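Long-range contact in xyloglucan-specific endo-beta-1,4-glucanase (Uncultured bacterium, PDB 4W88), which hydrolyses internal beta-1,4-glucosidic bonds in the backbone of xyloglucan, a plant cell-wall polysaccharide, as a member of glycoside hydrolase family 5: residues N39-V50 against L318-W326. The protein carries 1 engineered substitution. Residues are numbered along the deposited sequence; the frame is centred on the assembly and turned at random.
Sequences NPKTTQEIVDTV and LLNRSLLKW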
ATOM      1  N   ASN A  39       8.631 -13.832   9.634  1.00 19.20           N
ATOM      2  CA  ASN A  39       9.641 -12.752   9.521  1.00 17.67           C
ATOM      3  C   ASN A  39      10.252 -12.380  10.818  1.00 20.17           C
ATOM      4  O   ASN A  39       9.615 -12.486  11.863  1.00 20.86           O
ATOM      5  CB  ASN A  39       9.051 -11.553   8.806  1.00 20.71           C
ATOM      6  CG  ASN A  39       9.012 -11.808   7.291  1.00 22.33           C
ATOM      7  OD1 ASN A  39       9.902 -12.513   6.780  1.00 27.89           O
ATOM      8  ND2 ASN A  39       7.967 -11.385   6.605  1.00 19.89           N
ATOM      9  N   PRO A  40      11.513 -11.964  10.764  1.00 19.57           N
ATOM     10  CA  PRO A  40      12.126 -11.523  12.033  1.00 20.76           C
ATOM     11  C   PRO A  40      11.559 -10.198  12.534  1.00 17.15           C
ATOM     12  O   PRO A  40      10.965  -9.405  11.759  1.00 19.64           O
ATOM     13  CB  PRO A  40      13.582 -11.327  11.649  1.00 21.01           C
ATOM     14  CG  PRO A  40      13.539 -10.991  10.188  1.00 25.96           C
ATOM     15  CD  PRO A  40      12.379 -11.735   9.595  1.00 22.21           C
ATOM     16  N   LYS A  41      11.718  -9.928  13.791  1.00 20.22           N
ATOM     17  CA  LYS A  41      11.282  -8.654  14.332  1.00 21.17           C
ATOM     18  C   LYS A  41      12.050  -7.517  13.570  1.00 18.13           C
ATOM     19  O   LYS A  41      13.289  -7.574  13.347  1.00 19.92           O
ATOM     20  CB  LYS A  41      11.556  -8.604  15.809  1.00 23.40           C
ATOM     21  CG  LYS A  41      11.163  -7.301  16.480  1.00 22.76           C
ATOM     22  CD  LYS A  41      11.272  -7.321  18.011  1.00 27.82           C
ATOM     23  CE  LYS A  41      11.008  -5.897  18.481  1.00 32.37           C
ATOM     24  NZ  LYS A  41      11.189  -5.841  19.912  1.00 32.04           N
ATOM     25  N   THR A  42      11.324  -6.481  13.167  1.00 17.39           N
ATOM     26  CA  THR A  42      11.935  -5.387  12.398  1.00 16.02           C
ATOM     27  C   THR A  42      12.908  -4.641  13.313  1.00 17.41           C
ATOM     28  O   THR A  42      12.647  -4.436  14.552  1.00 17.56           O
ATOM     29  CB  THR A  42      10.821  -4.457  11.888  1.00 17.04           C
ATOM     30  OG1 THR A  42       9.839  -5.245  11.209  1.00 17.25           O
ATOM     31  CG2 THR A  42      11.347  -3.477  10.909  1.00 17.14           C
ATOM     32  N   THR A  43      14.010  -4.231  12.713  1.00 18.93           N
ATOM     33  CA  THR A  43      15.027  -3.461  13.430  1.00 17.37           C
ATOM     34  C   THR A  43      15.359  -2.154  12.658  1.00 16.29           C
ATOM     35  O   THR A  43      15.026  -2.019  11.456  1.00 17.42           O
ATOM     36  CB  THR A  43      16.316  -4.226  13.510  1.00 20.53           C
ATOM     37  OG1 THR A  43      16.768  -4.470  12.163  1.00 19.57           O
ATOM     38  CG2 THR A  43      16.129  -5.495  14.279  1.00 22.75           C
ATOM     39  N   GLN A  44      15.983  -1.194  13.360  1.00 16.08           N
ATOM     40  CA  GLN A  44      16.505   0.002  12.719  1.00 17.01           C
ATOM     41  C   GLN A  44      17.410  -0.348  11.497  1.00 16.98           C
ATOM     42  O   GLN A  44      17.317   0.273  10.459  1.00 17.19           O
ATOM     43  CB  GLN A  44      17.242   0.883  13.726  1.00 18.17           C
ATOM     44  CG  GLN A  44      17.771   2.197  13.175  1.00 17.89           C
ATOM     45  CD  GLN A  44      16.690   3.163  12.890  1.00 16.99           C
ATOM     46  OE1 GLN A  44      16.023   3.653  13.812  1.00 18.56           O
ATOM     47  NE2 GLN A  44      16.489   3.450  11.651  1.00 18.51           N
ATOM     48  N   GLU A  45      18.227  -1.396  11.651  1.00 19.69           N
ATOM     49  CA  GLU A  45      19.148  -1.819  10.643  1.00 20.13           C
ATOM     50  C   GLU A  45      18.431  -2.321   9.386  1.00 16.39           C
ATOM     51  O   GLU A  45      18.893  -2.066   8.249  1.00 20.48           O
ATOM     52  CB  GLU A  45      20.088  -2.909  11.149  1.00 22.12           C
ATOM     53  CG  GLU A  45      21.086  -2.433  12.207  1.00 22.14           C
ATOM     54  CD  GLU A  45      20.598  -2.535  13.645  1.00 24.60           C
ATOM     55  OE1 GLU A  45      19.373  -2.661  13.924  1.00 22.06           O
ATOM     56  OE2 GLU A  45      21.459  -2.493  14.571  1.00 25.18           O
ATOM     57  N   ILE A  46      17.339  -3.072   9.561  1.00 18.41           N
ATOM     58  CA  ILE A  46      16.575  -3.523   8.393  1.00 18.38           C
ATOM     59  C   ILE A  46      16.105  -2.286   7.588  1.00 16.05           C
ATOM     60  O   ILE A  46      16.221  -2.217   6.368  1.00 17.83           O
ATOM     61  CB  ILE A  46      15.407  -4.434   8.847  1.00 18.41           C
ATOM     62  CG1 ILE A  46      15.983  -5.823   9.209  1.00 19.29           C
ATOM     63  CG2 ILE A  46      14.389  -4.565   7.743  1.00 19.15           C
ATOM     64  CD1 ILE A  46      15.074  -6.729   9.979  1.00 20.06           C
ATOM     65  N   VAL A  47      15.500  -1.329   8.280  1.00 16.36           N
ATOM     66  CA  VAL A  47      14.970  -0.135   7.642  1.00 16.89           C
ATOM     67  C   VAL A  47      16.113   0.661   7.001  1.00 15.79           C
ATOM     68  O   VAL A  47      15.974   1.154   5.862  1.00 18.94           O
ATOM     69  CB  VAL A  47      14.095   0.672   8.636  1.00 17.41           C
ATOM     70  CG1 VAL A  47      13.687   2.023   8.084  1.00 18.46           C
ATOM     71  CG2 VAL A  47      12.853  -0.138   9.030  1.00 17.02           C
ATOM     72  N   ASP A  48      17.233   0.811   7.715  1.00 17.08           N
ATOM     73  CA  ASP A  48      18.416   1.476   7.159  1.00 19.18           C
ATOM     74  C   ASP A  48      18.851   0.890   5.830  1.00 19.17           C
ATOM     75  O   ASP A  48      19.203   1.575   4.870  1.00 19.02           O
ATOM     76  CB  ASP A  48      19.636   1.395   8.076  1.00 21.08           C
ATOM     77  CG  ASP A  48      19.530   2.093   9.386  1.00 17.59           C
ATOM     78  OD1 ASP A  48      18.643   2.956   9.624  1.00 20.87           O
ATOM     79  OD2 ASP A  48      20.411   1.706  10.245  1.00 19.20           O
ATOM     80  N   THR A  49      18.821  -0.430   5.753  1.00 18.19           N
ATOM     81  CA  THR A  49      19.337  -1.137   4.589  1.00 20.25           C
ATOM     82  C   THR A  49      18.470  -0.847   3.374  1.00 18.10           C
ATOM     83  O   THR A  49      18.968  -0.659   2.245  1.00 18.35           O
ATOM     84  CB  THR A  49      19.383  -2.664   4.882  1.00 17.89           C
ATOM     85  OG1 THR A  49      20.161  -2.914   6.051  1.00 20.54           O
ATOM     86  CG2 THR A  49      19.938  -3.458   3.750  1.00 24.24           C
ATOM     87  N   VAL A  50      17.154  -0.842   3.604  1.00 19.05           N
ATOM     88  CA  VAL A  50      16.191  -0.436   2.562  1.00 18.01           C
ATOM     89  C   VAL A  50      16.510   0.985   2.023  1.00 16.57           C
ATOM     90  O   VAL A  50      16.678   1.188   0.816  1.00 18.57           O
ATOM     91  CB  VAL A  50      14.734  -0.526   3.122  1.00 16.67           C
ATOM     92  CG1 VAL A  50      13.709   0.060   2.161  1.00 17.39           C
ATOM     93  CG2 VAL A  50      14.393  -2.001   3.435  1.00 20.46           C
ATOM     94  N   LEU A 318      12.845  -9.358  -1.637  1.00 19.98           N
ATOM     95  CA  LEU A 318      13.999  -8.640  -2.207  1.00 18.82           C
ATOM     96  C   LEU A 318      15.127  -8.490  -1.213  1.00 20.82           C
ATOM     97  O   LEU A 318      16.292  -8.747  -1.560  1.00 21.36           O
ATOM     98  CB  LEU A 318      13.638  -7.304  -2.834  1.00 19.44           C
ATOM     99  CG  LEU A 318      12.561  -7.326  -3.893  1.00 21.34           C
ATOM    100  CD1 LEU A 318      12.105  -5.912  -4.299  1.00 28.32           C
ATOM    101  CD2 LEU A 318      13.113  -8.034  -5.130  1.00 25.54           C
ATOM    102  N   LEU A 319      14.766  -8.049  -0.012  1.00 20.03           N
ATOM    103  CA  LEU A 319      15.706  -7.927   1.096  1.00 18.14           C
ATOM    104  C   LEU A 319      15.715  -9.191   1.960  1.00 21.02           C
ATOM    105  O   LEU A 319      14.714  -9.546   2.546  1.00 20.39           O
ATOM    106  CB  LEU A 319      15.434  -6.695   1.923  1.00 18.97           C
ATOM    107  CG  LEU A 319      16.323  -6.549   3.176  1.00 21.07           C
ATOM    108  CD1 LEU A 319      17.820  -6.453   2.724  1.00 22.32           C
ATOM    109  CD2 LEU A 319      15.857  -5.368   4.028  1.00 22.81           C
ATOM    110  N   ASN A 320      16.869  -9.857   2.035  1.00 20.65           N
ATOM    111  CA  ASN A 320      17.058 -10.946   2.998  1.00 22.02           C
ATOM    112  C   ASN A 320      17.283 -10.296   4.364  1.00 21.30           C
ATOM    113  O   ASN A 320      18.396  -9.821   4.678  1.00 22.22           O
ATOM    114  CB  ASN A 320      18.197 -11.886   2.616  1.00 23.13           C
ATOM    115  CG  ASN A 320      18.330 -13.035   3.589  1.00 26.65           C
ATOM    116  OD1 ASN A 320      17.919 -12.943   4.761  1.00 29.39           O
ATOM    117  ND2 ASN A 320      18.929 -14.105   3.136  1.00 28.90           N
ATOM    118  N   ARG A 321      16.209 -10.188   5.136  1.00 20.72           N
ATOM    119  CA  ARG A 321      16.266  -9.319   6.317  1.00 20.13           C
ATOM    120  C   ARG A 321      17.236  -9.835   7.397  1.00 20.94           C
ATOM    121  O   ARG A 321      17.885  -9.027   8.087  1.00 24.85           O
ATOM    122  CB  ARG A 321      14.872  -9.186   6.895  1.00 21.37           C
ATOM    123  CG  ARG A 321      13.869  -8.520   5.993  1.00 19.22           C
ATOM    124  CD  ARG A 321      12.532  -8.359   6.645  1.00 19.48           C
ATOM    125  NE  ARG A 321      11.533  -8.039   5.637  1.00 17.77           N
ATOM    126  CZ  ARG A 321      10.240  -7.981   5.917  1.00 19.13           C
ATOM    127  NH1 ARG A 321       9.861  -8.103   7.182  1.00 16.55           N
ATOM    128  NH2 ARG A 321       9.337  -7.889   4.967  1.00 19.37           N
ATOM    129  N   SER A 322      17.397 -11.153   7.459  1.00 24.90           N
ATOM    130  CA  SER A 322      18.283 -11.716   8.491  1.00 30.68           C
ATOM    131  C   SER A 322      19.745 -11.488   8.185  1.00 24.43           C
ATOM    132  O   SER A 322      20.532 -11.451   9.113  1.00 28.92           O
ATOM    133  CB  SER A 322      18.054 -13.200   8.716  1.00 32.32           C
ATOM    134  OG  SER A 322      16.777 -13.372   9.259  1.00 43.21           O
ATOM    135  N   LEU A 323      20.094 -11.404   6.910  1.00 28.42           N
ATOM    136  CA  LEU A 323      21.469 -11.238   6.487  1.00 30.73           C
ATOM    137  C   LEU A 323      21.808  -9.788   6.152  1.00 29.77           C
ATOM    138  O   LEU A 323      22.981  -9.454   5.959  1.00 25.93           O
ATOM    139  CB  LEU A 323      21.756 -12.099   5.261  1.00 33.49           C
ATOM    140  CG  LEU A 323      21.644 -13.569   5.548  1.00 36.98           C
ATOM    141  CD1 LEU A 323      22.186 -14.352   4.373  1.00 49.54           C
ATOM    142  CD2 LEU A 323      22.423 -13.913   6.805  1.00 44.45           C
ATOM    143  N   LEU A 324      20.772  -8.970   6.016  1.00 26.36           N
ATOM    144  CA  LEU A 324      20.924  -7.587   5.529  1.00 25.43           C
ATOM    145  C   LEU A 324      21.648  -7.562   4.186  1.00 25.89           C
ATOM    146  O   LEU A 324      22.493  -6.658   3.922  1.00 27.94           O
ATOM    147  CB  LEU A 324      21.649  -6.677   6.572  1.00 24.26           C
ATOM    148  CG  LEU A 324      20.955  -6.606   7.941  1.00 27.10           C
ATOM    149  CD1 LEU A 324      21.733  -5.730   8.874  1.00 31.94           C
ATOM    150  CD2 LEU A 324      19.528  -6.061   7.778  1.00 27.39           C
ATOM    151  N   LYS A 325      21.256  -8.496   3.324  1.00 26.10           N
ATOM    152  CA  LYS A 325      21.754  -8.574   1.954  1.00 25.04           C
ATOM    153  C   LYS A 325      20.539  -8.795   1.050  1.00 20.37           C
ATOM    154  O   LYS A 325      19.552  -9.329   1.473  1.00 29.01           O
ATOM    155  CB  LYS A 325      22.759  -9.761   1.798  1.00 29.36           C
ATOM    156  CG  LYS A 325      24.023  -9.736   2.655  1.00 52.52           C
ATOM    157  CD  LYS A 325      24.790  -8.398   2.601  1.00 55.86           C
ATOM    158  CE  LYS A 325      25.839  -8.235   3.695  1.00 70.36           C
ATOM    159  NZ  LYS A 325      26.887  -9.224   3.473  1.00 74.66           N
ATOM    160  N   TRP A 326      20.653  -8.344  -0.210  1.00 22.88           N
ATOM    161  CA  TRP A 326      19.580  -8.439  -1.135  1.00 24.61           C
ATOM    162  C   TRP A 326      19.586  -9.806  -1.813  1.00 23.15           C
ATOM    163  O   TRP A 326      20.665 -10.315  -2.217  1.00 27.88           O
ATOM    164  CB  TRP A 326      19.609  -7.255  -2.113  1.00 24.91           C
ATOM    165  CG  TRP A 326      19.461  -5.962  -1.402  1.00 23.45           C
ATOM    166  CD1 TRP A 326      20.465  -5.219  -0.860  1.00 22.60           C
ATOM    167  CD2 TRP A 326      18.237  -5.273  -1.107  1.00 21.49           C
ATOM    168  NE1 TRP A 326      19.948  -4.077  -0.256  1.00 23.38           N
ATOM    169  CE2 TRP A 326      18.573  -4.128  -0.343  1.00 20.31           C
ATOM    170  CE3 TRP A 326      16.869  -5.522  -1.365  1.00 20.05           C
ATOM    171  CZ2 TRP A 326      17.585  -3.209   0.106  1.00 21.78           C
ATOM    172  CZ3 TRP A 326      15.918  -4.612  -0.934  1.00 19.43           C
ATOM    173  CH2 TRP A 326      16.261  -3.502  -0.174  1.00 19.48           C
TER
HETATM  174  O   HOH W   1      11.118  -7.465   9.734  1.00 17.44           O
HETATM  175  O   HOH W   2      21.249  -1.696   1.089  1.00 24.13           O
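Ile46, Thr49 and Val50, on one flank of helix 44-53, pack against Leu319, Arg321, Leu324 and Trp326 of a small hairpin, a largely apolar contact that no direct hydrogen bond crosses. Leu324 lies at about a right angle to both Ile46 and Thr49, its CD2 reaching Ile46 CG1 at 3.8 Å, while its other methyl rests on Glu45 CB. Arg321 CB packs between Ile46 CD1 (3.9 Å) and Pro40 CG. One turn further along, Leu319 CD2 meets Val50 CG2 at 3.7 Å. Leu319 also serves its own hairpin: CD1 sits over the centre of one face of the Trp326 indole. The Thr49 rotamer (chi1 -56°) leaves CG2 facing Leu319 CD1 and turns OG1 back to donate to Glu45 O (2.7 Å), a carbonyl that Thr49 N also reaches, from the opposite face.

The fold is the eight-stranded TIM barrel of family 5. The helix follows strand 15-18 and the hairpin follows strand 300-305, the first and last strands, which adjoin where the barrel closes. Antiparallel strands 319-320 and 325-326 are linked by a short turn and carry a G1 bulge, Leu324 and Lys325 both facing Asn320.

Polar links run through water. One water accepts from Trp326 NE1 and donates to Thr49 O, at the indole edge. Another accepts from Arg321 NH1 (2.9 Å) and donates to Pro40 O and Thr42 OG1. The extended Arg321 chain carries its guanidinium, one face against Asn39 CG and its plane 33° from the amide, to Thr21 OG1 and Gly19 O; Asn39 is itself held by Asn307 and by Asn20 O.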